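Local coordinates for protein esterase (PDB 3DOH) that probably hydrolyses carboxylic esters as a thermostable alpha/beta-hydrolase that also carries an N-terminal immunoglobulin-like domain, at residues A[179-190]-A[217-227]; A[289-297]-A[359-367]. One frame throughout, in Å; residues are numbered along the deposited sequence.

Contact 1 of 2, residues A[179-190]-A[217-227]; sequences FLHGAGERGTDN and LAPQCPPNSSW. With SO4 (sulfate ion), chain C.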
# COMPACT_ATOMS: atom_id res chain seq x y z
N PHE A 179 -40.90 -14.16 -15.13
CA PHE A 179 -39.53 -14.56 -14.78
C PHE A 179 -39.46 -15.94 -14.13
O PHE A 179 -40.14 -16.21 -13.11
CB PHE A 179 -38.90 -13.52 -13.83
CG PHE A 179 -37.58 -13.99 -13.22
CD1 PHE A 179 -36.49 -14.31 -14.04
CD2 PHE A 179 -37.46 -14.14 -11.84
CE1 PHE A 179 -35.29 -14.78 -13.49
CE2 PHE A 179 -36.26 -14.62 -11.30
CZ PHE A 179 -35.18 -14.94 -12.14
N LEU A 180 -38.63 -16.82 -14.70
CA LEU A 180 -38.38 -18.12 -14.07
C LEU A 180 -37.03 -18.16 -13.39
O LEU A 180 -35.98 -18.05 -14.05
CB LEU A 180 -38.45 -19.22 -15.10
CG LEU A 180 -39.71 -19.25 -15.95
CD1 LEU A 180 -39.54 -20.33 -17.05
CD2 LEU A 180 -40.98 -19.48 -15.07
N HIS A 181 -37.02 -18.33 -12.06
CA HIS A 181 -35.77 -18.30 -11.29
C HIS A 181 -34.95 -19.58 -11.45
O HIS A 181 -35.41 -20.59 -12.01
CB HIS A 181 -36.11 -18.10 -9.84
CG HIS A 181 -36.84 -19.26 -9.27
ND1 HIS A 181 -36.21 -20.46 -8.99
CD2 HIS A 181 -38.15 -19.45 -8.98
CE1 HIS A 181 -37.09 -21.32 -8.52
NE2 HIS A 181 -38.28 -20.74 -8.51
N GLY A 182 -33.73 -19.55 -10.92
CA GLY A 182 -32.79 -20.65 -11.04
C GLY A 182 -32.94 -21.64 -9.89
O GLY A 182 -33.71 -21.37 -8.96
N ALA A 183 -32.20 -22.75 -9.93
CA ALA A 183 -32.31 -23.81 -8.93
C ALA A 183 -32.25 -23.28 -7.53
O ALA A 183 -33.08 -23.65 -6.70
CB ALA A 183 -31.26 -24.87 -9.13
N GLY A 184 -31.31 -22.38 -7.27
CA GLY A 184 -31.02 -21.97 -5.90
C GLY A 184 -32.16 -21.22 -5.25
O GLY A 184 -32.27 -21.20 -4.03
N GLU A 185 -33.01 -20.60 -6.06
CA GLU A 185 -34.14 -19.86 -5.57
C GLU A 185 -35.38 -20.74 -5.33
O GLU A 185 -36.38 -20.25 -4.82
CB GLU A 185 -34.48 -18.74 -6.56
CG GLU A 185 -33.54 -17.58 -6.48
CD GLU A 185 -32.16 -17.99 -6.90
OE1 GLU A 185 -32.00 -18.36 -8.10
OE2 GLU A 185 -31.26 -18.00 -6.02
N ARG A 186 -35.31 -22.02 -5.70
CA ARG A 186 -36.41 -22.94 -5.37
C ARG A 186 -36.73 -22.91 -3.88
O ARG A 186 -35.86 -22.61 -3.05
CB ARG A 186 -36.12 -24.37 -5.78
CG ARG A 186 -36.26 -24.63 -7.25
CD ARG A 186 -35.75 -26.00 -7.58
NE ARG A 186 -34.43 -26.22 -7.04
CZ ARG A 186 -33.78 -27.38 -7.07
NH1 ARG A 186 -34.35 -28.43 -7.63
NH2 ARG A 186 -32.55 -27.48 -6.56
N GLY A 187 -37.99 -23.21 -3.57
CA GLY A 187 -38.45 -23.08 -2.21
C GLY A 187 -39.94 -22.92 -2.17
O GLY A 187 -40.65 -23.30 -3.10
N THR A 188 -40.43 -22.39 -1.06
CA THR A 188 -41.86 -22.43 -0.75
C THR A 188 -42.23 -21.15 -0.01
O THR A 188 -43.35 -20.99 0.46
CB THR A 188 -42.22 -23.64 0.13
OG1 THR A 188 -43.25 -24.40 -0.50
CG2 THR A 188 -42.69 -23.18 1.50
N ASP A 189 -41.26 -20.25 0.07
CA ASP A 189 -41.39 -19.03 0.83
C ASP A 189 -41.95 -17.87 0.02
O ASP A 189 -42.34 -16.84 0.58
CB ASP A 189 -40.01 -18.63 1.40
CG ASP A 189 -38.95 -18.34 0.28
OD1 ASP A 189 -38.94 -19.01 -0.76
OD2 ASP A 189 -38.09 -17.44 0.44
N ASN A 190 -41.96 -18.01 -1.31
CA ASN A 190 -42.41 -16.94 -2.17
C ASN A 190 -41.55 -15.64 -2.08
O ASN A 190 -42.05 -14.53 -2.35
CB ASN A 190 -43.88 -16.61 -1.89
CG ASN A 190 -44.63 -16.22 -3.14
OD1 ASN A 190 -44.05 -16.11 -4.22
ND2 ASN A 190 -45.93 -15.99 -3.02
N LEU A 217 -44.65 -11.29 -13.46
CA LEU A 217 -45.01 -12.48 -12.75
C LEU A 217 -43.73 -13.24 -12.47
O LEU A 217 -42.94 -13.54 -13.38
CB LEU A 217 -45.96 -13.32 -13.60
CG LEU A 217 -45.98 -14.82 -13.36
CD1 LEU A 217 -46.57 -15.11 -12.04
CD2 LEU A 217 -46.77 -15.48 -14.44
N ALA A 218 -43.57 -13.59 -11.20
CA ALA A 218 -42.39 -14.30 -10.75
C ALA A 218 -42.87 -15.48 -9.94
O ALA A 218 -43.18 -15.35 -8.76
CB ALA A 218 -41.51 -13.37 -9.92
N PRO A 219 -43.03 -16.61 -10.58
CA PRO A 219 -43.34 -17.87 -9.90
C PRO A 219 -42.19 -18.57 -9.17
O PRO A 219 -41.04 -18.50 -9.61
CB PRO A 219 -43.89 -18.76 -11.03
CG PRO A 219 -43.29 -18.22 -12.25
CD PRO A 219 -43.11 -16.73 -12.04
N GLN A 220 -42.51 -19.27 -8.07
CA GLN A 220 -41.51 -20.09 -7.35
C GLN A 220 -41.71 -21.57 -7.47
O GLN A 220 -42.80 -22.09 -7.25
CB GLN A 220 -41.46 -19.76 -5.86
CG GLN A 220 -40.51 -20.67 -5.09
CD GLN A 220 -40.23 -20.14 -3.69
OE1 GLN A 220 -41.15 -19.78 -2.95
NE2 GLN A 220 -38.95 -20.07 -3.32
N CYS A 221 -40.64 -22.28 -7.83
CA CYS A 221 -40.71 -23.72 -8.05
C CYS A 221 -40.09 -24.49 -6.89
O CYS A 221 -39.16 -24.01 -6.24
CB CYS A 221 -40.02 -24.09 -9.36
SG CYS A 221 -39.33 -25.76 -9.40
N PRO A 222 -40.61 -25.68 -6.64
CA PRO A 222 -40.65 -26.23 -5.28
C PRO A 222 -39.61 -27.33 -5.08
O PRO A 222 -39.35 -28.11 -6.00
CB PRO A 222 -42.06 -26.82 -5.18
CG PRO A 222 -42.40 -27.17 -6.58
CD PRO A 222 -41.76 -26.12 -7.44
N PRO A 223 -39.01 -27.38 -3.89
CA PRO A 223 -37.56 -27.50 -3.76
C PRO A 223 -37.03 -28.75 -4.46
O PRO A 223 -35.84 -28.82 -4.77
CB PRO A 223 -37.35 -27.62 -2.25
CG PRO A 223 -38.51 -26.89 -1.66
CD PRO A 223 -39.67 -27.15 -2.59
N ASN A 224 -37.90 -29.72 -4.70
CA ASN A 224 -37.49 -31.01 -5.25
C ASN A 224 -38.07 -31.25 -6.63
O ASN A 224 -38.27 -32.39 -7.04
CB ASN A 224 -37.89 -32.14 -4.30
CG ASN A 224 -36.75 -32.56 -3.38
OD1 ASN A 224 -36.81 -32.33 -2.17
ND2 ASN A 224 -35.72 -33.17 -3.95
N SER A 225 -38.35 -30.17 -7.35
CA SER A 225 -38.53 -30.23 -8.80
C SER A 225 -37.85 -29.06 -9.49
O SER A 225 -36.80 -28.59 -9.05
CB SER A 225 -40.02 -30.26 -9.15
OG SER A 225 -40.22 -30.59 -10.51
N SER A 226 -38.45 -28.59 -10.59
CA SER A 226 -37.78 -27.67 -11.49
C SER A 226 -38.52 -27.56 -12.82
O SER A 226 -39.26 -28.47 -13.21
CB SER A 226 -36.33 -28.11 -11.74
OG SER A 226 -36.29 -29.24 -12.60
N TRP A 227 -38.33 -26.44 -13.51
CA TRP A 227 -39.33 -25.94 -14.47
C TRP A 227 -39.50 -26.94 -15.62
O TRP A 227 -40.61 -27.22 -16.04
CB TRP A 227 -38.97 -24.56 -15.03
CG TRP A 227 -38.70 -23.46 -14.04
CD1 TRP A 227 -37.50 -22.86 -13.81
CD2 TRP A 227 -39.64 -22.83 -13.18
NE1 TRP A 227 -37.63 -21.90 -12.85
CE2 TRP A 227 -38.93 -21.85 -12.45
CE3 TRP A 227 -41.02 -22.98 -12.96
CZ2 TRP A 227 -39.56 -21.02 -11.49
CZ3 TRP A 227 -41.63 -22.17 -12.02
CH2 TRP A 227 -40.90 -21.19 -11.29
S SO4 C . -28.98 -21.96 -10.45
O1 SO4 C . -28.53 -22.85 -9.38
O2 SO4 C . -29.47 -20.71 -9.79
O3 SO4 C . -29.99 -22.67 -11.26
O4 SO4 C . -27.87 -21.65 -11.33
O HOH W 1 -39.30 -17.27 -11.03
O HOH W 2 -42.49 -23.81 -5.13
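Trp-227 and Gln-220 reach from 217-227 into 179-190 and account for much of the grip. The aromatic contacts centre on the indole. Leu-180 lies over one of its faces, with CB 3.8 Å from the centroid of the five-membered ring, while the edge of Trp-227 at CZ2 comes down on the face of His-181 in an offset edge-to-face pair, planes 61° apart. In the indole plane, Trp-227 NE1 gives a nearly straight hydrogen bond to His-181 O (2.7 Å). The rotation of the His-181 imidazole is fixed by two bonds in its plane: Cys-221 N donates to His-181 NE2 (2.9 Å), and His-181 ND1 donates to the carbonyl O of the following residue, Gly-182.

Among the polar contacts, with CG anti to the backbone N (chi1 175°) and the chain extended beyond it, Gln-220 carries its amide to the opposing loop. There Gln-220 NE2 donates to Glu-185 O and, at 2.8 Å, to Asp-189 OD1, while Gln-220 OE1 accepts from Asn-190 N. Arg-186 bends at chi3 (-51°): NH1 meets Ser-225 O in the guanidinium plane (2.8 Å), and NE goes to Ala-183 O. A leucine here would probably leave Ser-225 O without this donor and set the Pro-222 to Ser-225 turn freer to shift.

Ala-183 N bonds sulfate O3 (2.6 Å), at the place where alpha/beta hydrolases commonly form an oxyanion hole. Strands 174-180 and 215-219 run parallel, joined by Phe-179 N to Leu-217 O; strand 264-270 flanks the former, strand 157-163 the latter. Met-272 of helix 272-283 packs on His-181, Arg-186 and Trp-227, while helix 192-195 touches Gln-220.

Contact 2 of 2, residues A[289-297]-A[359-367]; sequences AAAIPICGG and HGSWIPTYE. With SO4 (sulfate ion), chain C.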
# COMPACT_ATOMS: atom_id res chain seq x y z
N ALA A 289 -44.29 -13.34 -26.84
CA ALA A 289 -43.85 -12.36 -27.85
C ALA A 289 -42.30 -12.36 -28.07
O ALA A 289 -41.83 -12.12 -29.19
CB ALA A 289 -44.32 -10.98 -27.45
N ALA A 290 -41.56 -12.63 -27.00
CA ALA A 290 -40.10 -12.64 -27.03
C ALA A 290 -39.54 -13.22 -25.74
O ALA A 290 -40.16 -13.13 -24.68
CB ALA A 290 -39.57 -11.24 -27.26
N ALA A 291 -38.36 -13.82 -25.83
CA ALA A 291 -37.77 -14.56 -24.74
C ALA A 291 -36.33 -14.11 -24.53
O ALA A 291 -35.64 -13.79 -25.51
CB ALA A 291 -37.80 -16.01 -25.08
N ILE A 292 -35.87 -14.06 -23.28
CA ILE A 292 -34.43 -13.94 -22.97
C ILE A 292 -34.04 -15.11 -22.05
O ILE A 292 -34.17 -15.02 -20.81
CB ILE A 292 -34.08 -12.56 -22.33
CG1 ILE A 292 -34.55 -11.42 -23.22
CG2 ILE A 292 -32.58 -12.47 -21.95
CD1 ILE A 292 -34.58 -10.03 -22.52
N PRO A 293 -33.60 -16.22 -22.63
CA PRO A 293 -33.02 -17.35 -21.92
C PRO A 293 -31.53 -17.25 -21.59
O PRO A 293 -30.68 -17.31 -22.49
CB PRO A 293 -33.24 -18.50 -22.88
CG PRO A 293 -33.23 -17.88 -24.21
CD PRO A 293 -33.74 -16.50 -24.07
N ILE A 294 -31.23 -17.16 -20.29
CA ILE A 294 -29.89 -16.93 -19.79
C ILE A 294 -29.34 -18.22 -19.23
O ILE A 294 -29.97 -18.83 -18.36
CB ILE A 294 -29.90 -15.85 -18.67
CG1 ILE A 294 -30.42 -14.55 -19.24
CG2 ILE A 294 -28.50 -15.60 -18.12
CD1 ILE A 294 -31.05 -13.71 -18.22
N CYS A 295 -28.17 -18.63 -19.73
CA CYS A 295 -27.58 -19.91 -19.36
C CYS A 295 -28.66 -20.96 -19.17
O CYS A 295 -29.03 -21.28 -18.04
CB CYS A 295 -26.75 -19.77 -18.08
SG CYS A 295 -27.60 -18.93 -16.72
N GLY A 296 -29.16 -21.50 -20.27
CA GLY A 296 -30.01 -22.68 -20.21
C GLY A 296 -29.74 -23.65 -21.34
O GLY A 296 -28.71 -23.58 -22.00
N GLY A 297 -30.68 -24.57 -21.56
CA GLY A 297 -30.51 -25.62 -22.54
C GLY A 297 -31.82 -26.12 -23.09
O GLY A 297 -32.89 -25.66 -22.69
N HIS A 359 -20.86 -18.43 -13.77
CA HIS A 359 -22.19 -18.97 -13.99
C HIS A 359 -23.28 -17.87 -13.93
O HIS A 359 -24.27 -17.92 -14.69
CB HIS A 359 -22.50 -20.14 -13.04
CG HIS A 359 -23.87 -20.71 -13.21
ND1 HIS A 359 -24.40 -20.99 -14.45
CD2 HIS A 359 -24.83 -21.03 -12.31
CE1 HIS A 359 -25.63 -21.46 -14.31
NE2 HIS A 359 -25.91 -21.50 -13.02
N GLY A 360 -23.07 -16.86 -13.08
CA GLY A 360 -24.02 -15.76 -12.94
C GLY A 360 -24.19 -14.79 -14.09
O GLY A 360 -24.34 -13.59 -13.89
N SER A 361 -24.21 -15.28 -15.32
CA SER A 361 -24.26 -14.38 -16.46
C SER A 361 -25.54 -13.56 -16.50
O SER A 361 -25.69 -12.68 -17.35
CB SER A 361 -24.02 -15.11 -17.78
OG SER A 361 -24.77 -16.30 -17.86
N TRP A 362 -26.47 -13.86 -15.59
CA TRP A 362 -27.72 -13.10 -15.55
C TRP A 362 -27.46 -11.68 -15.01
O TRP A 362 -28.21 -10.73 -15.31
CB TRP A 362 -28.75 -13.83 -14.71
CG TRP A 362 -28.26 -14.28 -13.34
CD1 TRP A 362 -28.24 -13.52 -12.19
CD2 TRP A 362 -27.75 -15.57 -12.98
NE1 TRP A 362 -27.73 -14.27 -11.14
CE2 TRP A 362 -27.43 -15.53 -11.59
CE3 TRP A 362 -27.53 -16.76 -13.68
CZ2 TRP A 362 -26.91 -16.64 -10.90
CZ3 TRP A 362 -27.00 -17.88 -12.98
CH2 TRP A 362 -26.71 -17.81 -11.60
N ILE A 363 -26.37 -11.56 -14.26
CA ILE A 363 -25.95 -10.28 -13.67
C ILE A 363 -25.63 -9.16 -14.69
O ILE A 363 -26.25 -8.12 -14.65
CB ILE A 363 -24.77 -10.49 -12.72
CG1 ILE A 363 -25.24 -11.32 -11.51
CG2 ILE A 363 -24.16 -9.15 -12.34
CD1 ILE A 363 -24.14 -12.11 -10.80
N PRO A 364 -24.69 -9.36 -15.62
CA PRO A 364 -24.60 -8.26 -16.57
C PRO A 364 -25.81 -8.14 -17.46
O PRO A 364 -26.10 -7.06 -17.99
CB PRO A 364 -23.40 -8.63 -17.45
CG PRO A 364 -23.04 -9.99 -17.09
CD PRO A 364 -23.71 -10.42 -15.86
N THR A 365 -26.51 -9.25 -17.66
CA THR A 365 -27.58 -9.28 -18.65
C THR A 365 -28.72 -8.38 -18.21
O THR A 365 -29.15 -7.55 -18.98
CB THR A 365 -28.05 -10.70 -18.87
OG1 THR A 365 -26.92 -11.44 -19.33
CG2 THR A 365 -29.13 -10.76 -19.89
N TYR A 366 -29.18 -8.55 -16.97
CA TYR A 366 -30.24 -7.69 -16.44
C TYR A 366 -29.79 -6.26 -16.23
O TYR A 366 -30.62 -5.36 -16.02
CB TYR A 366 -30.90 -8.29 -15.18
CG TYR A 366 -31.68 -9.54 -15.52
CD1 TYR A 366 -32.54 -9.56 -16.61
CD2 TYR A 366 -31.53 -10.73 -14.78
CE1 TYR A 366 -33.25 -10.71 -16.96
CE2 TYR A 366 -32.24 -11.90 -15.15
CZ TYR A 366 -33.10 -11.86 -16.22
OH TYR A 366 -33.80 -12.96 -16.61
N GLU A 367 -28.49 -6.03 -16.32
CA GLU A 367 -27.95 -4.67 -16.28
C GLU A 367 -27.79 -4.04 -17.68
O GLU A 367 -27.35 -2.91 -17.81
CB GLU A 367 -26.67 -4.57 -15.41
CG GLU A 367 -26.87 -4.84 -13.90
CD GLU A 367 -27.98 -3.98 -13.22
OE1 GLU A 367 -27.76 -2.76 -13.02
OE2 GLU A 367 -29.06 -4.53 -12.86
S SO4 C . -28.98 -21.96 -10.45
O1 SO4 C . -28.53 -22.85 -9.38
O2 SO4 C . -29.47 -20.71 -9.79
O3 SO4 C . -29.99 -22.67 -11.26
O4 SO4 C . -27.87 -21.65 -11.33
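Ile-294 and Trp-362 are the nearest backbone pair, 6.1 Å from CA to CA, where strand 290-294 and helix 362-366 run roughly antiparallel at 152° with their axes 10.0 Å apart.

Ile-294 carries the apolar contact with both of its branches. CG2 of Ile-294 lies against Trp-362, 3.9 Å from its CB, and close to Ser-361. The other branch, CG1 anti to the carbonyl carbon (chi1 -61°), sends Ile-294 CD1 towards Thr-365, whose methyl it meets tip to tip, CD1 to CG2 3.9 Å. The Ile-294 and Tyr-366 side chains cross obliquely, CD1 touching the phenol end of the tyrosine, whose OH is hydrogen-bonded to Thr-268 OG1. Thr-365 turns its hydroxyl back to Ser-361 O and bonds Tyr-346 OH as well, leaving the methyl for the isoleucine.

Past the strand end, Cys-295 SG comes up at the edge of the Trp-362 indole, 3.7 Å from CE3, a sulfur-aromatic contact in the ring plane. Cys-295 SG also lies obliquely to the His-359 ring, 4.0 Å from its CE1. Trp-362 CZ3 lies over one face of the His-359 imidazole, toward its rim. His-359 NE2 donates to sulfate O4, in the ring plane, at 2.6 Å, and is also hydrogen-bonded to Ser-271 OG, while ND1 holds Asp-319 OD2: consistent with a Ser-His-Asp catalytic triad.

In the sheet, strand 290-294 lies between strands 264-270 and 311-316. Ile-292 and Ile-294 face helix 362-366, whereas Ala-291 and Pro-293 pack on helix 272-283; Phe-314 of strand 311-316 touches both Ile-292 and Thr-365.

In the fold
Contact 1 is complete along the chain before contact 2 begins, and their centres lie about 16 Å apart. Both rest on the mixed sheet of the alpha/beta-hydrolase domain: strands 215-219 and 174-180 serve contact 1, strand 290-294 serves contact 2, and strand 264-270 runs between 174-180 and 290-294. The two also touch directly, Phe-179 CE1 packing against Tyr-366 OH at 3.9 Å. They converge on one sulfate, which Ala-183 N reaches from contact 1, His-359 NE2 from contact 2 and Ser-271 OG from the probable nucleophile elbow after strand 264-270. Together they probably frame the active site from two sides.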